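Uncharacterized metal-dependent hydrolase (Pyrococcus furiosus, PDB 3ICJ) is an uncharacterised zinc-binding member of the amidohydrolase family that probably hydrolyses carbon-nitrogen bonds other than peptide bonds. Local coordinates at residues G240-G245 and S368-H373; F298-L303 and D352-V357; A308-P313 and A374-D379; V345-I350 and D356-A361; D360-A365 and L388-S393. All blocks are in the same frame, centred on the assembly; numbering follows the deposited sequence. Where two conformers were deposited one is given.

Contact 1: G240-G245 and S368-H373. With ZN (zinc ion), chain C.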
# COMPACT_ATOMS: atom_id res chain seq x y z
N GLY A 240 -5.45 1.53 -3.47
CA GLY A 240 -6.14 1.76 -2.22
C GLY A 240 -5.15 2.50 -1.37
O GLY A 240 -4.08 1.96 -1.03
N PHE A 241 -5.44 3.77 -1.07
CA PHE A 241 -4.56 4.60 -0.25
C PHE A 241 -5.02 4.50 1.21
O PHE A 241 -6.08 5.04 1.57
CB PHE A 241 -4.58 6.03 -0.82
CG PHE A 241 -3.68 7.04 -0.11
CD1 PHE A 241 -2.80 6.70 0.93
CD2 PHE A 241 -3.70 8.36 -0.55
CE1 PHE A 241 -1.99 7.66 1.55
CE2 PHE A 241 -2.89 9.35 0.05
CZ PHE A 241 -2.02 8.99 1.10
N MET A 242 -4.23 3.81 2.05
CA MET A 242 -4.62 3.51 3.43
C MET A 242 -4.08 4.56 4.38
O MET A 242 -3.05 5.14 4.10
CB MET A 242 -4.06 2.15 3.90
CG MET A 242 -4.63 0.90 3.22
SD MET A 242 -6.40 0.59 3.35
CE MET A 242 -6.62 0.93 1.61
N SER A 243 -4.77 4.76 5.51
CA SER A 243 -4.35 5.71 6.56
C SER A 243 -4.15 7.15 6.07
O SER A 243 -3.10 7.75 6.29
CB SER A 243 -3.09 5.20 7.28
OG SER A 243 -3.30 3.92 7.83
N VAL A 244 -5.15 7.68 5.37
CA VAL A 244 -5.10 9.07 4.91
C VAL A 244 -5.47 9.97 6.12
O VAL A 244 -6.60 9.91 6.62
CB VAL A 244 -6.08 9.31 3.70
CG1 VAL A 244 -6.00 10.75 3.22
CG2 VAL A 244 -5.80 8.34 2.53
N GLY A 245 -4.49 10.75 6.59
CA GLY A 245 -4.69 11.71 7.68
C GLY A 245 -5.15 13.08 7.18
O GLY A 245 -5.41 13.25 5.99
N SER A 368 -19.75 -6.46 6.09
CA SER A 368 -18.73 -7.19 5.33
C SER A 368 -17.55 -6.27 5.01
O SER A 368 -17.58 -5.54 4.02
CB SER A 368 -19.34 -7.84 4.08
OG SER A 368 -18.65 -9.04 3.77
N GLY A 369 -16.53 -6.29 5.87
CA GLY A 369 -15.42 -5.37 5.73
C GLY A 369 -14.28 -6.02 4.98
O GLY A 369 -14.46 -7.08 4.36
N ARG A 370 -13.13 -5.38 5.01
CA ARG A 370 -11.94 -5.97 4.47
C ARG A 370 -10.87 -6.08 5.54
O ARG A 370 -10.82 -5.28 6.49
CB ARG A 370 -11.42 -5.25 3.19
CG ARG A 370 -11.28 -3.77 3.30
CD ARG A 370 -10.82 -3.14 1.97
NE ARG A 370 -9.37 -3.27 1.79
CZ ARG A 370 -8.69 -2.75 0.77
NH1 ARG A 370 -9.32 -2.09 -0.20
NH2 ARG A 370 -7.37 -2.92 0.70
N ILE A 371 -9.99 -7.07 5.36
CA ILE A 371 -8.85 -7.28 6.24
C ILE A 371 -7.57 -7.07 5.42
O ILE A 371 -7.40 -7.63 4.34
CB ILE A 371 -8.88 -8.70 6.94
CG1 ILE A 371 -10.01 -8.77 7.96
CG2 ILE A 371 -7.54 -9.03 7.62
CD1 ILE A 371 -10.24 -10.19 8.52
N GLU A 372 -6.69 -6.21 5.94
CA GLU A 372 -5.38 -5.98 5.36
C GLU A 372 -4.41 -6.97 6.00
O GLU A 372 -4.40 -7.13 7.23
CB GLU A 372 -4.91 -4.55 5.67
CG GLU A 372 -5.99 -3.50 5.46
CD GLU A 372 -6.61 -3.62 4.08
OE1 GLU A 372 -5.88 -3.44 3.08
OE2 GLU A 372 -7.81 -3.94 3.98
N HIS A 373 -3.60 -7.59 5.15
CA HIS A 373 -2.55 -8.59 5.47
C HIS A 373 -3.07 -10.01 5.66
O HIS A 373 -2.69 -10.90 4.88
CB HIS A 373 -1.61 -8.14 6.61
CG HIS A 373 -1.14 -6.73 6.47
ND1 HIS A 373 -0.39 -6.30 5.40
CD2 HIS A 373 -1.37 -5.63 7.23
CE1 HIS A 373 -0.15 -5.01 5.52
NE2 HIS A 373 -0.73 -4.58 6.62
ZN ZN C . -0.94 -2.66 8.05
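Met242 reaches across the inside of the amidohydrolase barrel to meet Arg370 and Glu372, from strand 236-244 to strand 370-371. With its nearest CA pair, Met242 and Glu372, 9.7 Å apart, the contact is made wholly by side chains. The van der Waals part belongs to the thioether: bends at chi2 and chi3 (-60° and 111°) lay Met242 CE over one face of the Arg370 guanidinium, 4.0 Å from Arg370 NH2, while Met242 SD lies 4.1 Å from Glu372 OE1. The ionic part lies within 368-373. Arg370 grips Glu372 side-on: Arg370 NE gives a hydrogen bond of 2.8 Å to Glu372 OE2, and Arg370 NH2 one of 2.9 Å to Glu372 OE1. Both oxygens are met on the syn side but about 20° out of the carboxylate plane, so the two flat groups are tilted against each other. Glu372 OE1 also bonds to ND1 of the zinc ligand His101. Glu372 is thus a second-shell residue, and Arg370 holds it from one layer further out; Arg370 NH2 is also held by Ser100 O. A leucine in place of Arg370 would probably leave the buried carboxylate of Glu372 without its counter-charge and less firmly held toward His101. The metal part follows at once in sequence, where His373 NE2 binds the other zinc ion, not that of His101, at 2.4 Å.

Contact 2: F298-L303 and D352-V357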
# COMPACT_ATOMS: atom_id res chain seq x y z
N PHE A 298 -6.53 -0.51 12.87
CA PHE A 298 -5.44 -1.47 13.19
C PHE A 298 -5.84 -2.28 14.42
O PHE A 298 -6.07 -1.69 15.46
CB PHE A 298 -4.17 -0.68 13.58
CG PHE A 298 -3.56 0.11 12.46
CD1 PHE A 298 -2.57 -0.46 11.66
CD2 PHE A 298 -3.96 1.42 12.21
CE1 PHE A 298 -1.98 0.27 10.62
CE2 PHE A 298 -3.39 2.15 11.16
CZ PHE A 298 -2.40 1.58 10.36
N VAL A 299 -5.95 -3.61 14.30
CA VAL A 299 -6.15 -4.47 15.50
C VAL A 299 -4.82 -4.65 16.24
O VAL A 299 -4.78 -4.55 17.46
CB VAL A 299 -6.71 -5.90 15.18
CG1 VAL A 299 -6.91 -6.71 16.46
CG2 VAL A 299 -8.03 -5.81 14.47
N ASP A 300 -3.74 -4.92 15.50
CA ASP A 300 -2.45 -5.29 16.10
C ASP A 300 -1.25 -4.67 15.37
O ASP A 300 -1.43 -3.82 14.49
CB ASP A 300 -2.30 -6.83 16.21
CG ASP A 300 -2.22 -7.54 14.84
OD1 ASP A 300 -2.57 -6.96 13.79
OD2 ASP A 300 -1.85 -8.74 14.81
N GLY A 301 -0.03 -5.09 15.73
CA GLY A 301 1.19 -4.63 15.09
C GLY A 301 1.70 -5.64 14.07
O GLY A 301 0.93 -6.16 13.25
N SER A 302 3.01 -5.94 14.11
CA SER A 302 3.66 -6.72 13.06
C SER A 302 4.38 -7.93 13.65
O SER A 302 4.77 -7.92 14.82
CB SER A 302 4.70 -5.84 12.34
OG SER A 302 5.77 -5.56 13.24
N LEU A 303 4.58 -8.98 12.85
CA LEU A 303 5.35 -10.15 13.28
C LEU A 303 6.83 -9.85 13.52
O LEU A 303 7.45 -10.44 14.41
CB LEU A 303 5.20 -11.31 12.31
CG LEU A 303 3.82 -11.98 12.34
CD1 LEU A 303 3.59 -12.80 11.05
CD2 LEU A 303 3.64 -12.83 13.57
N ASP A 352 -2.87 -14.33 14.21
CA ASP A 352 -4.09 -15.16 14.11
C ASP A 352 -5.21 -14.71 15.04
O ASP A 352 -6.40 -14.81 14.70
CB ASP A 352 -3.77 -16.63 14.29
CG ASP A 352 -3.39 -16.98 15.71
OD1 ASP A 352 -2.37 -16.48 16.22
OD2 ASP A 352 -4.13 -17.78 16.33
N LYS A 353 -4.84 -14.19 16.21
CA LYS A 353 -5.83 -13.71 17.16
C LYS A 353 -6.40 -12.35 16.74
O LYS A 353 -7.57 -12.06 16.95
CB LYS A 353 -5.26 -13.65 18.58
CG LYS A 353 -6.33 -13.33 19.65
CD LYS A 353 -5.76 -13.29 21.03
CE LYS A 353 -6.84 -12.94 22.04
NZ LYS A 353 -6.23 -12.58 23.34
N ALA A 354 -5.56 -11.51 16.12
CA ALA A 354 -6.04 -10.26 15.54
C ALA A 354 -7.12 -10.52 14.50
O ALA A 354 -8.11 -9.79 14.45
CB ALA A 354 -4.92 -9.52 14.93
N VAL A 355 -6.92 -11.58 13.71
CA VAL A 355 -7.89 -12.01 12.69
C VAL A 355 -9.24 -12.39 13.32
O VAL A 355 -10.29 -12.03 12.79
CB VAL A 355 -7.32 -13.16 11.80
CG1 VAL A 355 -8.41 -13.76 10.96
CG2 VAL A 355 -6.22 -12.65 10.89
N ASP A 356 -9.20 -13.09 14.46
CA ASP A 356 -10.38 -13.38 15.27
C ASP A 356 -11.11 -12.12 15.73
O ASP A 356 -12.33 -12.08 15.64
CB ASP A 356 -9.99 -14.18 16.50
CG ASP A 356 -9.74 -15.65 16.21
OD1 ASP A 356 -10.28 -16.20 15.22
OD2 ASP A 356 -8.99 -16.26 16.99
N VAL A 357 -10.35 -11.12 16.19
CA VAL A 357 -10.93 -9.85 16.67
C VAL A 357 -11.66 -9.13 15.52
O VAL A 357 -12.80 -8.67 15.70
CB VAL A 357 -9.84 -8.92 17.31
CG1 VAL A 357 -10.39 -7.48 17.55
CG2 VAL A 357 -9.35 -9.52 18.63
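Val299 and Asp300 flank the methyl group of Ala354, the valine turned to the helix with one branch and the aspartate with its carboxylate end. Val299 CG1, anti to the backbone N (chi1 -179°), extends between two residues one helical turn apart: it lies 3.8 Å from Ala354 CB and 3.7 Å from Val357 CG1. The two valines meet obliquely, methyl against methyl, while Val299 CG2 lies 4.0 Å from Ala354 O. Helix 352-365 is one of the outer helices of the amidohydrolase barrel, and 298-303 belongs to the long loop after strand 290-294, so the pairing seats that loop on the first turns of the helix. Asp300 CG stands between its own backbone N and carbonyl carbon (chi1 67°), which brings the carboxylate against Ala354 CB, with Asp300 OD2 at 3.2 Å. The methyl gives the oxygens no bond; they are held from elsewhere: Asp300 OD2 accepts from the backbone N of Leu309 and of Gly351, and Asp300 OD1 from Ile350 N. Three amide donors thus fix the rotation of the buried carboxylate beside the zinc ligand His348.

Contact 3: A308-P313 and A374-D379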
# COMPACT_ATOMS: atom_id res chain seq x y z
N ALA A 308 2.30 -8.24 16.46
CA ALA A 308 1.14 -8.92 15.87
C ALA A 308 0.55 -9.81 16.95
O ALA A 308 1.29 -10.47 17.68
CB ALA A 308 1.57 -9.76 14.67
N LEU A 309 -0.78 -9.81 17.06
CA LEU A 309 -1.46 -10.47 18.20
C LEU A 309 -1.74 -11.94 17.94
O LEU A 309 -2.57 -12.26 17.11
CB LEU A 309 -2.77 -9.74 18.55
CG LEU A 309 -3.41 -10.15 19.89
CD1 LEU A 309 -2.63 -9.59 21.11
CD2 LEU A 309 -4.88 -9.69 19.95
N LEU A 310 -1.06 -12.82 18.70
CA LEU A 310 -1.12 -14.26 18.50
C LEU A 310 -1.97 -14.85 19.62
O LEU A 310 -2.08 -14.23 20.69
CB LEU A 310 0.29 -14.88 18.57
CG LEU A 310 1.40 -14.42 17.61
CD1 LEU A 310 2.68 -15.27 17.82
CD2 LEU A 310 0.92 -14.53 16.17
N SER A 311 -2.56 -16.02 19.37
CA SER A 311 -3.34 -16.69 20.41
C SER A 311 -2.47 -17.46 21.40
O SER A 311 -2.91 -17.72 22.53
CB SER A 311 -4.50 -17.55 19.83
OG SER A 311 -4.07 -18.49 18.87
N GLU A 312 -1.23 -17.78 21.01
CA GLU A 312 -0.24 -18.39 21.91
C GLU A 312 1.07 -17.60 21.83
O GLU A 312 1.31 -16.92 20.83
CB GLU A 312 -0.02 -19.86 21.54
CG GLU A 312 -1.05 -20.81 22.13
CD GLU A 312 -0.77 -21.15 23.59
OE1 GLU A 312 -1.47 -20.61 24.47
OE2 GLU A 312 0.15 -21.96 23.86
N PRO A 313 1.93 -17.68 22.88
CA PRO A 313 3.14 -16.81 22.79
C PRO A 313 4.11 -17.05 21.62
O PRO A 313 4.11 -18.14 21.03
CB PRO A 313 3.84 -17.06 24.14
CG PRO A 313 2.73 -17.49 25.08
CD PRO A 313 1.84 -18.33 24.21
N ALA A 374 -3.90 -10.21 6.69
CA ALA A 374 -4.36 -11.54 7.12
C ALA A 374 -3.20 -12.56 7.10
O ALA A 374 -3.34 -13.65 6.54
CB ALA A 374 -5.53 -12.02 6.23
N SER A 375 -2.07 -12.17 7.70
CA SER A 375 -0.80 -12.89 7.54
C SER A 375 -0.84 -14.30 8.08
O SER A 375 -0.35 -15.23 7.44
CB SER A 375 0.34 -12.10 8.20
OG SER A 375 0.36 -10.77 7.70
N LEU A 376 -1.44 -14.47 9.26
CA LEU A 376 -1.70 -15.81 9.80
C LEU A 376 -3.19 -16.14 9.85
O LEU A 376 -3.95 -15.51 10.59
CB LEU A 376 -1.08 -15.98 11.19
CG LEU A 376 0.38 -15.51 11.30
CD1 LEU A 376 0.85 -15.50 12.74
CD2 LEU A 376 1.28 -16.40 10.46
N VAL A 377 -3.60 -17.14 9.07
CA VAL A 377 -4.99 -17.60 9.08
C VAL A 377 -5.02 -19.09 9.39
O VAL A 377 -4.41 -19.91 8.68
CB VAL A 377 -5.72 -17.32 7.74
CG1 VAL A 377 -7.15 -17.84 7.80
CG2 VAL A 377 -5.70 -15.82 7.41
N ARG A 378 -5.71 -19.44 10.47
CA ARG A 378 -5.86 -20.84 10.86
C ARG A 378 -6.93 -21.54 9.99
O ARG A 378 -7.84 -20.88 9.47
CB ARG A 378 -6.25 -20.94 12.34
CG ARG A 378 -5.35 -20.15 13.30
CD ARG A 378 -5.73 -20.36 14.78
NE ARG A 378 -7.17 -20.21 15.07
CZ ARG A 378 -7.72 -19.14 15.64
NH1 ARG A 378 -9.02 -19.11 15.84
NH2 ARG A 378 -6.97 -18.09 16.01
N ASP A 379 -6.79 -22.86 9.85
CA ASP A 379 -7.80 -23.71 9.20
C ASP A 379 -9.21 -23.45 9.73
O ASP A 379 -10.16 -23.32 8.95
CB ASP A 379 -7.46 -25.19 9.38
CG ASP A 379 -6.38 -25.67 8.41
OD1 ASP A 379 -5.78 -24.84 7.68
OD2 ASP A 379 -6.13 -26.89 8.37
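Leu310 and Leu376 both carry CG anti to the carbonyl carbon (chi1 -58° and -48°) with an extended chi2, and this brings one methyl of each together. Leu310 CD2 lies 3.6 Å from Leu376 CD1, the two side chains meeting at a slant rather than end-on. The CB of Leu310 does not head for the other segment; its CD2 branch alone closes the gap, whereas the CB of Leu376 already points there. The backbones stay well apart, with 8.9 Å between Leu310 CA and Leu376 CA. Val409 of helix 405-413 packs against both leucines.

Toward the surface the contact turns polar. Arg378, bent at chi3 (-49°), brings its NH2 to 4.1 Å from Ser311 OG, an oblique approach too long for a hydrogen bond. What draws the two groups near is a shared partner: Asp352 OD2 takes a hydrogen bond from Ser311 OG and a salt bridge from Arg378 NH2, which also pairs with Asp356 OD2. Arg378 NH1 has Asp380 for a further mate, so the guanidinium is probably well neutralised.

Both segments lie in loops that follow barrel strands, 290-294 and 370-371, and their meeting beside the start of helix 352-365 is plain packing at the end of an amidohydrolase barrel where the zinc ligands His348 and His373 sit, with neither segment binding metal itself.

Contact 4: V345-I350 and D356-A361; sequences VAVHAI and DVALDA. With ZN (zinc ion), chain C.
Val347 turns its CB toward helix 352-365 and ends on the methyl of Ala358. From CB the side chain forks. With chi1 at 172°, CG1 is swung opposite the backbone N, runs to the helix and stops 3.8 Å from Ala358 CB, packing also on CG2 of Val299; CG2, anti to the carbonyl carbon, turns to the same helix one turn further along, where it packs on CZ of Phe362. Two residues on, Ala349 faces the same way, its CB 4.4 Å from Ala358 CB, so that the single methyl of Ala358 lies over two successive outward positions of the strand. Small side chains let the backbones come close, 6.8 Å between Val347 CA and Ala358 CA. Strand 346-349, helix 352-365 and strand 370-371 form a beta-alpha-beta unit of the barrel, and Ile371 of the last strand completes the apolar layer under Ala358.

His348, between the two outward residues, points away from the helix into the barrel, where its ND1 binds zinc at 2.1 Å and NE2 bonds to Gly301 O; His373 is another ligand of that ion. The chemistry is therefore split by the strand: purely apolar, buried contacts press its outer side onto the helix, while His348 on the inner side binds the metal.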
# COMPACT_ATOMS: atom_id res chain seq x y z
N VAL A 345 -14.80 -0.21 5.69
CA VAL A 345 -13.86 -0.30 6.81
C VAL A 345 -12.80 -1.35 6.50
O VAL A 345 -13.12 -2.52 6.18
CB VAL A 345 -14.60 -0.62 8.15
CG1 VAL A 345 -13.62 -0.73 9.32
CG2 VAL A 345 -15.67 0.43 8.46
N ALA A 346 -11.54 -0.93 6.56
CA ALA A 346 -10.41 -1.82 6.35
C ALA A 346 -9.68 -1.96 7.66
O ALA A 346 -9.37 -0.96 8.31
CB ALA A 346 -9.49 -1.27 5.29
N VAL A 347 -9.41 -3.20 8.05
CA VAL A 347 -8.86 -3.52 9.34
C VAL A 347 -7.55 -4.32 9.18
O VAL A 347 -7.57 -5.43 8.67
CB VAL A 347 -9.89 -4.33 10.17
CG1 VAL A 347 -9.31 -4.84 11.43
CG2 VAL A 347 -11.14 -3.48 10.46
N HIS A 348 -6.44 -3.73 9.59
CA HIS A 348 -5.13 -4.42 9.65
C HIS A 348 -5.16 -5.52 10.73
O HIS A 348 -5.39 -5.25 11.90
CB HIS A 348 -4.04 -3.35 9.93
CG HIS A 348 -2.73 -3.87 10.46
ND1 HIS A 348 -1.52 -3.54 9.88
CD2 HIS A 348 -2.42 -4.62 11.55
CE1 HIS A 348 -0.53 -4.08 10.58
NE2 HIS A 348 -1.05 -4.75 11.59
N ALA A 349 -4.98 -6.77 10.30
CA ALA A 349 -4.86 -7.90 11.22
C ALA A 349 -3.80 -8.86 10.71
O ALA A 349 -3.96 -9.48 9.65
CB ALA A 349 -6.18 -8.61 11.38
N ILE A 350 -2.74 -9.01 11.48
CA ILE A 350 -1.58 -9.83 11.09
C ILE A 350 -1.55 -11.15 11.85
O ILE A 350 -1.50 -12.23 11.23
CB ILE A 350 -0.26 -9.00 11.19
CG1 ILE A 350 -0.28 -7.94 10.08
CG2 ILE A 350 1.02 -9.91 11.14
CD1 ILE A 350 1.07 -7.18 9.86
N ASP A 356 -9.20 -13.09 14.46
CA ASP A 356 -10.38 -13.38 15.27
C ASP A 356 -11.11 -12.12 15.73
O ASP A 356 -12.33 -12.08 15.64
CB ASP A 356 -9.99 -14.18 16.50
CG ASP A 356 -9.74 -15.65 16.21
OD1 ASP A 356 -10.28 -16.20 15.22
OD2 ASP A 356 -8.99 -16.26 16.99
N VAL A 357 -10.35 -11.12 16.19
CA VAL A 357 -10.93 -9.85 16.67
C VAL A 357 -11.66 -9.13 15.52
O VAL A 357 -12.80 -8.67 15.70
CB VAL A 357 -9.84 -8.92 17.31
CG1 VAL A 357 -10.39 -7.48 17.55
CG2 VAL A 357 -9.35 -9.52 18.63
N ALA A 358 -11.02 -9.10 14.34
CA ALA A 358 -11.61 -8.49 13.14
C ALA A 358 -12.86 -9.23 12.66
O ALA A 358 -13.87 -8.60 12.38
CB ALA A 358 -10.57 -8.40 12.01
N LEU A 359 -12.80 -10.56 12.59
CA LEU A 359 -13.98 -11.38 12.26
C LEU A 359 -15.14 -11.21 13.25
O LEU A 359 -16.29 -11.07 12.82
CB LEU A 359 -13.60 -12.85 12.09
CG LEU A 359 -12.64 -13.20 10.94
CD1 LEU A 359 -12.21 -14.67 11.03
CD2 LEU A 359 -13.25 -12.92 9.59
N ASP A 360 -14.84 -11.20 14.55
CA ASP A 360 -15.84 -10.92 15.59
C ASP A 360 -16.50 -9.58 15.38
O ASP A 360 -17.71 -9.44 15.57
CB ASP A 360 -15.21 -10.91 16.99
CG ASP A 360 -14.82 -12.30 17.49
OD1 ASP A 360 -15.22 -13.33 16.90
OD2 ASP A 360 -14.09 -12.35 18.49
N ALA A 361 -15.70 -8.57 15.05
CA ALA A 361 -16.21 -7.22 14.88
C ALA A 361 -17.14 -7.12 13.67
O ALA A 361 -18.19 -6.47 13.76
CB ALA A 361 -15.08 -6.25 14.77
ZN ZN C . -0.94 -2.66 8.05

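Contact 5: D360-A365 and L388-S393; sequences DAFEEA and LKVRIS
Leu388 lays both its methyls against the aliphatic part of Glu363: Leu388 CD2 is 3.5 Å from Glu363 CG, and Leu388 CD1 3.7 Å from the same carbon. The two side chains cross at about a right angle, the forked end of the leucine straddling the methylene. Deeper in, Phe362 meets Val390, again at about a right angle. A chi1 of -173° carries Val390 CG1 away from its own backbone N and obliquely up to the ring, 4.0 Å from Phe362 CE2 and 4.1 Å from Phe362 CD2. Glu363 is at the solvent side, while Phe362 and Val390 are buried.

Here helix 352-365 packs beside the connection from helix 379-388 into strand 391-394, two alpha/beta steps of the amidohydrolase barrel. Lys389 ends the second helix in a Schellman motif, its positive phi (53°) turning the chain sharply between Leu388 and Val390, so that both residues can face helix 352-365 from neighbouring levels.

Further out, the Glu363 carboxylate is steered by Arg384 NH1, which pairs with Glu363 OE2 and also with Asp360 OD1. Leu359 touches both Leu388 and Val390. Cutting Leu388 back to an alanine is likely to open a gap beside Glu363 CG and Leu359, leaving Glu363 held mainly through its carboxylate. Ile335 of helix 328-338 and Ile371 of strand 370-371 border Phe362, and Leu388 O receives a hydrogen bond from Ser368 OG.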
# COMPACT_ATOMS: atom_id res chain seq x y z
N ASP A 360 -14.84 -11.20 14.55
CA ASP A 360 -15.84 -10.92 15.59
C ASP A 360 -16.50 -9.58 15.38
O ASP A 360 -17.71 -9.44 15.57
CB ASP A 360 -15.21 -10.91 16.99
CG ASP A 360 -14.82 -12.30 17.49
OD1 ASP A 360 -15.22 -13.33 16.90
OD2 ASP A 360 -14.09 -12.35 18.49
N ALA A 361 -15.70 -8.57 15.05
CA ALA A 361 -16.21 -7.22 14.88
C ALA A 361 -17.14 -7.12 13.67
O ALA A 361 -18.19 -6.47 13.76
CB ALA A 361 -15.08 -6.25 14.77
N PHE A 362 -16.76 -7.76 12.56
CA PHE A 362 -17.57 -7.78 11.34
C PHE A 362 -18.86 -8.58 11.52
O PHE A 362 -19.91 -8.17 11.03
CB PHE A 362 -16.78 -8.33 10.14
CG PHE A 362 -15.65 -7.45 9.68
CD1 PHE A 362 -15.72 -6.07 9.81
CD2 PHE A 362 -14.51 -8.01 9.10
CE1 PHE A 362 -14.66 -5.26 9.39
CE2 PHE A 362 -13.46 -7.21 8.68
CZ PHE A 362 -13.53 -5.83 8.82
N GLU A 363 -18.75 -9.71 12.21
CA GLU A 363 -19.90 -10.55 12.52
C GLU A 363 -20.94 -9.80 13.34
O GLU A 363 -22.12 -9.81 13.00
CB GLU A 363 -19.47 -11.76 13.33
CG GLU A 363 -19.51 -13.06 12.59
CD GLU A 363 -20.02 -14.19 13.45
OE1 GLU A 363 -21.10 -14.74 13.15
OE2 GLU A 363 -19.33 -14.53 14.44
N GLU A 364 -20.50 -9.15 14.41
CA GLU A 364 -21.40 -8.48 15.35
C GLU A 364 -22.10 -7.30 14.69
O GLU A 364 -23.30 -7.12 14.86
CB GLU A 364 -20.64 -8.02 16.61
CG GLU A 364 -21.42 -7.04 17.48
CD GLU A 364 -20.77 -6.77 18.82
OE1 GLU A 364 -20.13 -7.69 19.37
OE2 GLU A 364 -20.91 -5.63 19.32
N ALA A 365 -21.34 -6.53 13.92
CA ALA A 365 -21.88 -5.37 13.23
C ALA A 365 -22.63 -5.72 11.93
O ALA A 365 -23.18 -4.83 11.28
CB ALA A 365 -20.77 -4.36 12.95
N LEU A 388 -18.73 -14.93 5.91
CA LEU A 388 -18.87 -13.49 6.06
C LEU A 388 -18.43 -12.71 4.81
O LEU A 388 -18.58 -11.48 4.77
CB LEU A 388 -18.05 -13.00 7.26
CG LEU A 388 -18.45 -13.39 8.68
CD1 LEU A 388 -17.33 -13.00 9.65
CD2 LEU A 388 -19.81 -12.77 9.07
N LYS A 389 -17.85 -13.42 3.83
CA LYS A 389 -17.37 -12.83 2.55
C LYS A 389 -16.42 -11.64 2.77
O LYS A 389 -16.48 -10.62 2.06
CB LYS A 389 -18.55 -12.41 1.64
CG LYS A 389 -19.62 -13.50 1.39
CD LYS A 389 -20.81 -12.91 0.62
CE LYS A 389 -21.72 -14.00 0.06
NZ LYS A 389 -22.68 -14.49 1.07
N VAL A 390 -15.54 -11.77 3.77
CA VAL A 390 -14.55 -10.74 4.09
C VAL A 390 -13.54 -10.61 2.96
O VAL A 390 -12.97 -11.61 2.50
CB VAL A 390 -13.78 -11.06 5.39
CG1 VAL A 390 -12.89 -9.88 5.80
CG2 VAL A 390 -14.75 -11.40 6.52
N ARG A 391 -13.33 -9.39 2.50
CA ARG A 391 -12.36 -9.12 1.45
C ARG A 391 -10.99 -9.02 2.10
O ARG A 391 -10.88 -8.57 3.24
CB ARG A 391 -12.74 -7.84 0.72
CG ARG A 391 -14.03 -7.98 -0.10
CD ARG A 391 -14.67 -6.64 -0.39
NE ARG A 391 -15.38 -6.08 0.76
CZ ARG A 391 -15.12 -4.89 1.32
NH1 ARG A 391 -14.20 -4.09 0.81
NH2 ARG A 391 -15.83 -4.47 2.37
N ILE A 392 -9.96 -9.46 1.39
CA ILE A 392 -8.61 -9.53 1.96
C ILE A 392 -7.60 -8.91 0.99
O ILE A 392 -7.60 -9.18 -0.20
CB ILE A 392 -8.18 -11.00 2.29
CG1 ILE A 392 -9.04 -11.57 3.44
CG2 ILE A 392 -6.70 -11.05 2.69
CD1 ILE A 392 -8.95 -13.09 3.58
N SER A 393 -6.76 -8.02 1.52
CA SER A 393 -5.64 -7.50 0.77
C SER A 393 -4.34 -8.10 1.31
O SER A 393 -3.98 -7.89 2.47
CB SER A 393 -5.61 -5.98 0.87
OG SER A 393 -4.83 -5.46 -0.20

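From the N terminus, strand 236-244 opens contact 1, whose long loop closes only at strand 370-371. Within that loop lie contact 2, which returns from the loop 298-303 to the start of helix 352-365, and contact 4, a short closure from strand 346-349 to the same helix. Contact 3 opens at 308-313, before contact 2 has closed, and ends at 374-379, past the end of contact 1, so it crosses both while enclosing contact 4. Contact 5 starts on helix 352-365 where contact 4 ends, and crosses contacts 1 and 3 to reach strand 391-394. Helix 352-365 thus joins contacts 2, 4 and 5, and the parallel strands 346-349, 370-371 and 391-394 link contacts 4, 1 and 5.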